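Long-range contacts in putative nucleoprotein (Infectious salmon anemia virus, PDB 4EWC), which encapsidates the negative-strand viral RNA, protecting it from nucleases and forming the ribonucleoprotein that serves as template for transcription and replication: residues Val102-Phe107 with Gly278-Arg283; Ser108-Ala113 with Ile300-Leu305. One frame throughout, in Å; residues are numbered along the deposited sequence.

Contact 1: Val102-Phe107 with Gly278-Arg283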
loop_
_atom_site.group_PDB
_atom_site.type_symbol
_atom_site.label_atom_id
_atom_site.label_comp_id
_atom_site.label_asym_id
_atom_site.label_seq_id
_atom_site.Cartn_x
_atom_site.Cartn_y
_atom_site.Cartn_z
ATOM N N VAL A 102 32.044 0.619 8.065
ATOM C CA VAL A 102 33.068 0.270 7.076
ATOM C C VAL A 102 32.444 -0.017 5.697
ATOM O O VAL A 102 33.034 0.304 4.663
ATOM C CB VAL A 102 33.942 -0.918 7.539
ATOM C CG1 VAL A 102 33.102 -2.180 7.709
ATOM C CG2 VAL A 102 35.092 -1.151 6.567
ATOM N N GLU A 103 31.248 -0.608 5.700
ATOM C CA GLU A 103 30.464 -0.793 4.490
ATOM C C GLU A 103 30.230 0.561 3.824
ATOM O O GLU A 103 30.429 0.730 2.612
ATOM C CB GLU A 103 29.122 -1.456 4.814
ATOM N N PHE A 104 29.811 1.524 4.635
ATOM C CA PHE A 104 29.615 2.880 4.162
ATOM C C PHE A 104 30.899 3.440 3.551
ATOM O O PHE A 104 30.861 4.095 2.506
ATOM C CB PHE A 104 29.119 3.791 5.291
ATOM C CG PHE A 104 29.203 5.255 4.957
ATOM C CD1 PHE A 104 28.261 5.848 4.112
ATOM C CD2 PHE A 104 30.231 6.035 5.469
ATOM C CE1 PHE A 104 28.341 7.199 3.791
ATOM C CE2 PHE A 104 30.324 7.386 5.153
ATOM C CZ PHE A 104 29.377 7.973 4.315
ATOM N N ASP A 105 32.033 3.186 4.202
ATOM C CA ASP A 105 33.326 3.662 3.702
ATOM C C ASP A 105 33.621 3.141 2.295
ATOM O O ASP A 105 34.167 3.860 1.458
ATOM C CB ASP A 105 34.463 3.267 4.649
ATOM C CG ASP A 105 34.740 4.322 5.713
ATOM O OD1 ASP A 105 34.509 5.531 5.459
ATOM O OD2 ASP A 105 35.205 3.937 6.811
ATOM N N ASN A 106 33.249 1.888 2.047
ATOM C CA ASN A 106 33.424 1.274 0.738
ATOM C C ASN A 106 32.477 1.866 -0.311
ATOM O O ASN A 106 32.902 2.243 -1.407
ATOM C CB ASN A 106 33.226 -0.245 0.827
ATOM C CG ASN A 106 34.326 -0.935 1.624
ATOM O OD1 ASN A 106 35.438 -0.411 1.747
ATOM N ND2 ASN A 106 34.020 -2.114 2.168
ATOM N N PHE A 107 31.197 1.935 0.048
ATOM C CA PHE A 107 30.163 2.594 -0.754
ATOM C C PHE A 107 30.590 4.001 -1.148
ATOM O O PHE A 107 30.526 4.359 -2.325
ATOM C CB PHE A 107 28.850 2.636 0.038
ATOM C CG PHE A 107 27.638 3.022 -0.776
ATOM C CD1 PHE A 107 26.980 2.092 -1.562
ATOM C CD2 PHE A 107 27.123 4.292 -0.701
ATOM C CE1 PHE A 107 25.858 2.439 -2.282
ATOM C CE2 PHE A 107 26.005 4.635 -1.424
ATOM C CZ PHE A 107 25.373 3.713 -2.215
ATOM N N GLY A 278 22.111 5.427 1.122
ATOM C CA GLY A 278 23.015 6.509 0.800
ATOM C C GLY A 278 22.642 7.827 1.463
ATOM O O GLY A 278 23.155 8.870 1.069
ATOM N N VAL A 279 21.768 7.780 2.474
ATOM C CA VAL A 279 21.349 8.979 3.220
ATOM C C VAL A 279 22.541 9.755 3.766
ATOM O O VAL A 279 22.635 10.968 3.611
ATOM C CB VAL A 279 20.500 8.651 4.466
ATOM C CG1 VAL A 279 19.980 9.952 5.079
ATOM C CG2 VAL A 279 19.353 7.752 4.128
ATOM N N LYS A 280 23.432 9.037 4.435
ATOM C CA LYS A 280 24.618 9.633 5.011
ATOM C C LYS A 280 25.445 10.385 3.978
ATOM O O LYS A 280 25.974 11.445 4.267
ATOM C CB LYS A 280 25.479 8.561 5.686
ATOM C CG LYS A 280 26.769 9.100 6.285
ATOM C CD LYS A 280 27.220 8.277 7.495
ATOM C CE LYS A 280 28.511 8.824 8.085
ATOM N NZ LYS A 280 28.397 10.255 8.520
HETATM N N MSE A 281 25.560 9.838 2.777
HETATM C CA MSE A 281 26.379 10.457 1.753
HETATM C C MSE A 281 25.770 11.767 1.295
HETATM O O MSE A 281 26.473 12.762 1.118
HETATM C CB MSE A 281 26.549 9.530 0.555
HETATM C CG MSE A 281 27.169 10.212 -0.642
HETATM SE SE MSE A 281 27.032 9.085 -2.200
HETATM C CE MSE A 281 25.653 7.879 -1.519
HETATM N N MSE A 282 24.461 11.762 1.088
HETATM C CA MSE A 282 23.767 12.965 0.667
HETATM C C MSE A 282 23.913 14.038 1.744
HETATM O O MSE A 282 24.232 15.194 1.433
HETATM C CB MSE A 282 22.287 12.667 0.392
HETATM C CG MSE A 282 22.059 11.578 -0.632
HETATM SE SE MSE A 282 22.810 12.189 -2.329
HETATM C CE MSE A 282 24.096 10.829 -2.567
ATOM N N ARG A 283 23.698 13.651 3.006
ATOM C CA ARG A 283 23.820 14.601 4.117
ATOM C C ARG A 283 25.231 15.189 4.221
ATOM O O ARG A 283 25.392 16.380 4.486
ATOM C CB ARG A 283 23.373 13.989 5.450
ATOM C CG ARG A 283 21.857 13.916 5.635
ATOM C CD ARG A 283 21.466 13.190 6.920
ATOM N NE ARG A 283 20.020 13.212 7.151
ATOM C CZ ARG A 283 19.345 12.245 7.775
ATOM N NH1 ARG A 283 19.987 11.171 8.232
ATOM N NH2 ARG A 283 18.025 12.347 7.936
#

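Contact 2: Ser108-Ala113 with Ile300-Leu305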
loop_
_atom_site.group_PDB
_atom_site.type_symbol
_atom_site.label_atom_id
_atom_site.label_comp_id
_atom_site.label_asym_id
_atom_site.label_seq_id
_atom_site.Cartn_x
_atom_site.Cartn_y
_atom_site.Cartn_z
ATOM N N SER A 108 31.046 4.782 -0.165
ATOM C CA SER A 108 31.452 6.175 -0.402
ATOM C C SER A 108 32.687 6.295 -1.286
ATOM O O SER A 108 32.798 7.225 -2.063
ATOM C CB SER A 108 31.706 6.914 0.908
ATOM O OG SER A 108 30.499 7.097 1.604
ATOM N N LYS A 109 33.623 5.361 -1.147
ATOM C CA LYS A 109 34.820 5.350 -1.983
ATOM C C LYS A 109 34.413 5.053 -3.420
ATOM O O LYS A 109 34.911 5.662 -4.370
ATOM C CB LYS A 109 35.822 4.291 -1.504
ATOM C CG LYS A 109 37.253 4.502 -2.013
ATOM C CD LYS A 109 37.929 3.194 -2.418
ATOM C CE LYS A 109 37.332 2.616 -3.710
ATOM N NZ LYS A 109 38.119 1.469 -4.264
ATOM N N GLU A 110 33.500 4.107 -3.583
ATOM C CA GLU A 110 33.075 3.757 -4.921
ATOM C C GLU A 110 32.267 4.889 -5.534
ATOM O O GLU A 110 32.440 5.197 -6.699
ATOM C CB GLU A 110 32.298 2.427 -4.948
ATOM C CG GLU A 110 32.278 1.816 -6.330
ATOM C CD GLU A 110 33.673 1.768 -6.957
ATOM O OE1 GLU A 110 34.548 1.086 -6.367
ATOM O OE2 GLU A 110 33.901 2.422 -8.013
ATOM N N ALA A 111 31.391 5.494 -4.738
ATOM C CA ALA A 111 30.638 6.668 -5.164
ATOM C C ALA A 111 31.555 7.854 -5.491
ATOM O O ALA A 111 31.287 8.625 -6.411
ATOM C CB ALA A 111 29.633 7.058 -4.091
ATOM N N ALA A 112 32.642 7.985 -4.737
ATOM C CA ALA A 112 33.570 9.093 -4.910
ATOM C C ALA A 112 34.497 8.860 -6.078
ATOM O O ALA A 112 35.287 9.726 -6.442
ATOM C CB ALA A 112 34.378 9.347 -3.635
ATOM N N ALA A 113 34.421 7.669 -6.652
ATOM C CA ALA A 113 35.126 7.375 -7.900
ATOM C C ALA A 113 34.239 7.854 -9.021
ATOM O O ALA A 113 34.702 8.399 -10.023
ATOM C CB ALA A 113 35.363 5.886 -8.037
ATOM N N ILE A 300 28.140 1.403 -8.240
ATOM C CA ILE A 300 28.513 0.591 -9.392
ATOM C C ILE A 300 29.933 0.967 -9.770
ATOM O O ILE A 300 30.243 2.147 -9.887
ATOM C CB ILE A 300 27.604 0.832 -10.592
ATOM C CG1 ILE A 300 26.215 0.273 -10.319
ATOM C CG2 ILE A 300 28.184 0.206 -11.829
ATOM C CD1 ILE A 300 25.185 0.716 -11.323
ATOM N N PRO A 301 30.808 -0.038 -9.929
ATOM C CA PRO A 301 32.227 0.150 -10.262
ATOM C C PRO A 301 32.423 1.068 -11.469
ATOM O O PRO A 301 31.876 0.800 -12.545
ATOM C CB PRO A 301 32.704 -1.274 -10.565
ATOM C CG PRO A 301 31.805 -2.149 -9.774
ATOM C CD PRO A 301 30.469 -1.463 -9.752
ATOM N N SER A 302 33.203 2.131 -11.285
ATOM C CA SER A 302 33.293 3.209 -12.274
ATOM C C SER A 302 33.717 2.778 -13.683
ATOM O O SER A 302 33.311 3.403 -14.663
ATOM C CB SER A 302 34.209 4.321 -11.769
ATOM O OG SER A 302 35.562 3.948 -11.890
ATOM N N LYS A 303 34.526 1.725 -13.784
ATOM C CA LYS A 303 34.949 1.216 -15.087
ATOM C C LYS A 303 33.747 0.796 -15.936
ATOM O O LYS A 303 33.805 0.819 -17.163
ATOM C CB LYS A 303 35.929 0.044 -14.937
ATOM N N TYR A 304 32.659 0.426 -15.272
ATOM C CA TYR A 304 31.467 -0.028 -15.957
ATOM C C TYR A 304 30.488 1.118 -16.203
ATOM O O TYR A 304 29.840 1.170 -17.259
ATOM C CB TYR A 304 30.778 -1.128 -15.148
ATOM C CG TYR A 304 31.644 -2.320 -14.837
ATOM C CD1 TYR A 304 32.500 -2.855 -15.796
ATOM C CD2 TYR A 304 31.600 -2.926 -13.575
ATOM C CE1 TYR A 304 33.298 -3.970 -15.512
ATOM C CE2 TYR A 304 32.394 -4.032 -13.281
ATOM C CZ TYR A 304 33.242 -4.550 -14.262
ATOM O OH TYR A 304 34.022 -5.646 -13.988
ATOM N N LEU A 305 30.371 2.021 -15.232
ATOM C CA LEU A 305 29.384 3.095 -15.281
ATOM C C LEU A 305 29.772 4.139 -16.322
ATOM O O LEU A 305 28.910 4.807 -16.911
ATOM C CB LEU A 305 29.248 3.743 -13.893
ATOM C CG LEU A 305 27.994 4.529 -13.506
ATOM C CD1 LEU A 305 26.754 3.655 -13.544
ATOM C CD2 LEU A 305 28.142 5.152 -12.111
#

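Contact 1: Val102-Phe107 with Gly278-Arg283
Phe-104 and Phe-107, one turn apart on helix 96-114, meet Lys-280 and Met-281 on the first turn of helix 279-284, a helix-helix packing within this largely alpha-helical nucleoprotein. The axes of the two helical segments approach to 11.0 Å and cross at -61°, a separation bridged by long side chains. Phe-104 buries the most surface. Its CG, anti to the backbone N (chi1 167°), starts the ring off toward helix 279-284, and the aliphatic chain of Lys-280 is laid over one ring face, crossing the Phe-104 side chain at about a right angle. Lys-280 CD sits above the ring centre, 3.9 Å from the centroid, as a CH-pi contact. On either side of CD along the lysine chain, CG is 3.5 Å from Phe-104 CZ, and CE is 3.7 Å from Phe-104 CE2. The lysine thus works here through its methylenes; its chain also rests on Tyr-69. At the edge of the same ring, near its plane, lies the backbone N of Met-281, 4.0 Å from Phe-104 CE1, with Met-281 CB a little farther off. Phe-107 is buried more deeply and also packs on Asn-299. Met-281, modelled as selenomethionine, reaches it with its terminal methyl, and the two side chains again cross at about a right angle. Gly-278, the N-cap of helix 279-284, lies beside this pair with a positive phi of 115°, a backbone conformation open essentially to glycine alone; its CA is 4.2 Å from Phe-107 CE2. Met-282, next in the helix, packs on Ala-315 and Met-319 of helix 315-326, while Val-279 meets Trp-514 of the second subunit. The Phe-107 ring receives Met-281 CE at its edge, near the ring plane, where CE lies nearer to CE2 than to CD2.

Contact 2: Ser108-Ala113 with Ile300-Leu305
Glu-110 leans across from helix 96-114 to the start of the short helix 302-305; it buries the most surface here and takes part in three of the four residue pairs. Its CG is anti to the backbone N (chi1 -160°), and the chain then bends at chi2 (49°), which brings CD to 4.0 Å from Pro-301 CA. Of the carboxylate oxygens, OE2 does the touching: it lies 3.6 Å from Pro-301 CA and accepts a weak hydrogen bond from the backbone N of Ser-302, 3.4 Å long with an angle of 151° at the hydrogen. Nearer the root of the same side chain, CG approaches Ile-300 O at 4.1 Å. Pro-301 occupies the N-cap position and Ser-302 opens the helix, so the arrangement is a carboxylate from a helix remote in sequence set at a helix N terminus, where the first-turn N-H groups point back past the end. Such a place would be expected to stabilise a negative charge, though the length of the bond argues for a modest effect. The N-cap carbonyl of Pro-301 meanwhile receives Tyr-304 N at 2.9 Å, closing the first turn. One turn beyond Glu-110, Ala-113 adds a van der Waals touch: its CB meets Ser-302 CB at 4.2 Å, both of these CB atoms being directed toward the opposing segment. The backbone of residues 300 and 301 takes part while their side chains turn elsewhere; Ile-300 packs on Lys-266 of helix 253-269, and its carbonyl O is hydrogen-bonded by Asn-114 ND2 at the end of helix 96-114. Tyr-304 likewise faces helix 253-269, touching Asn-258, Met-261 and Ala-262, with its hydroxyl hydrogen-bonded to Asp-188 OD2. Asn-114 also packs against Ser-302 and Leu-305, continuing the line of contacts past Ala-113.

In the fold
From the N terminus, the chain passes the early strands and helix 72-80 before helix 96-114, which supplies the first segment of both contacts. It then runs through helices 142-162, 174-188 and 253-269, among others, and contact 1 closes a loop of 170 intervening residues at helix 279-284. A further stretch leads to helix 302-305, where contact 2 closes its own loop of 186. The segments alternate along the chain, so the two closures cross instead of nesting. Their centres lie 13 Å apart, and Met-281 SE joins them, packing on Ala-111 CB at 3.8 Å. Together they fasten two successive short helices to consecutive turns of helix 96-114.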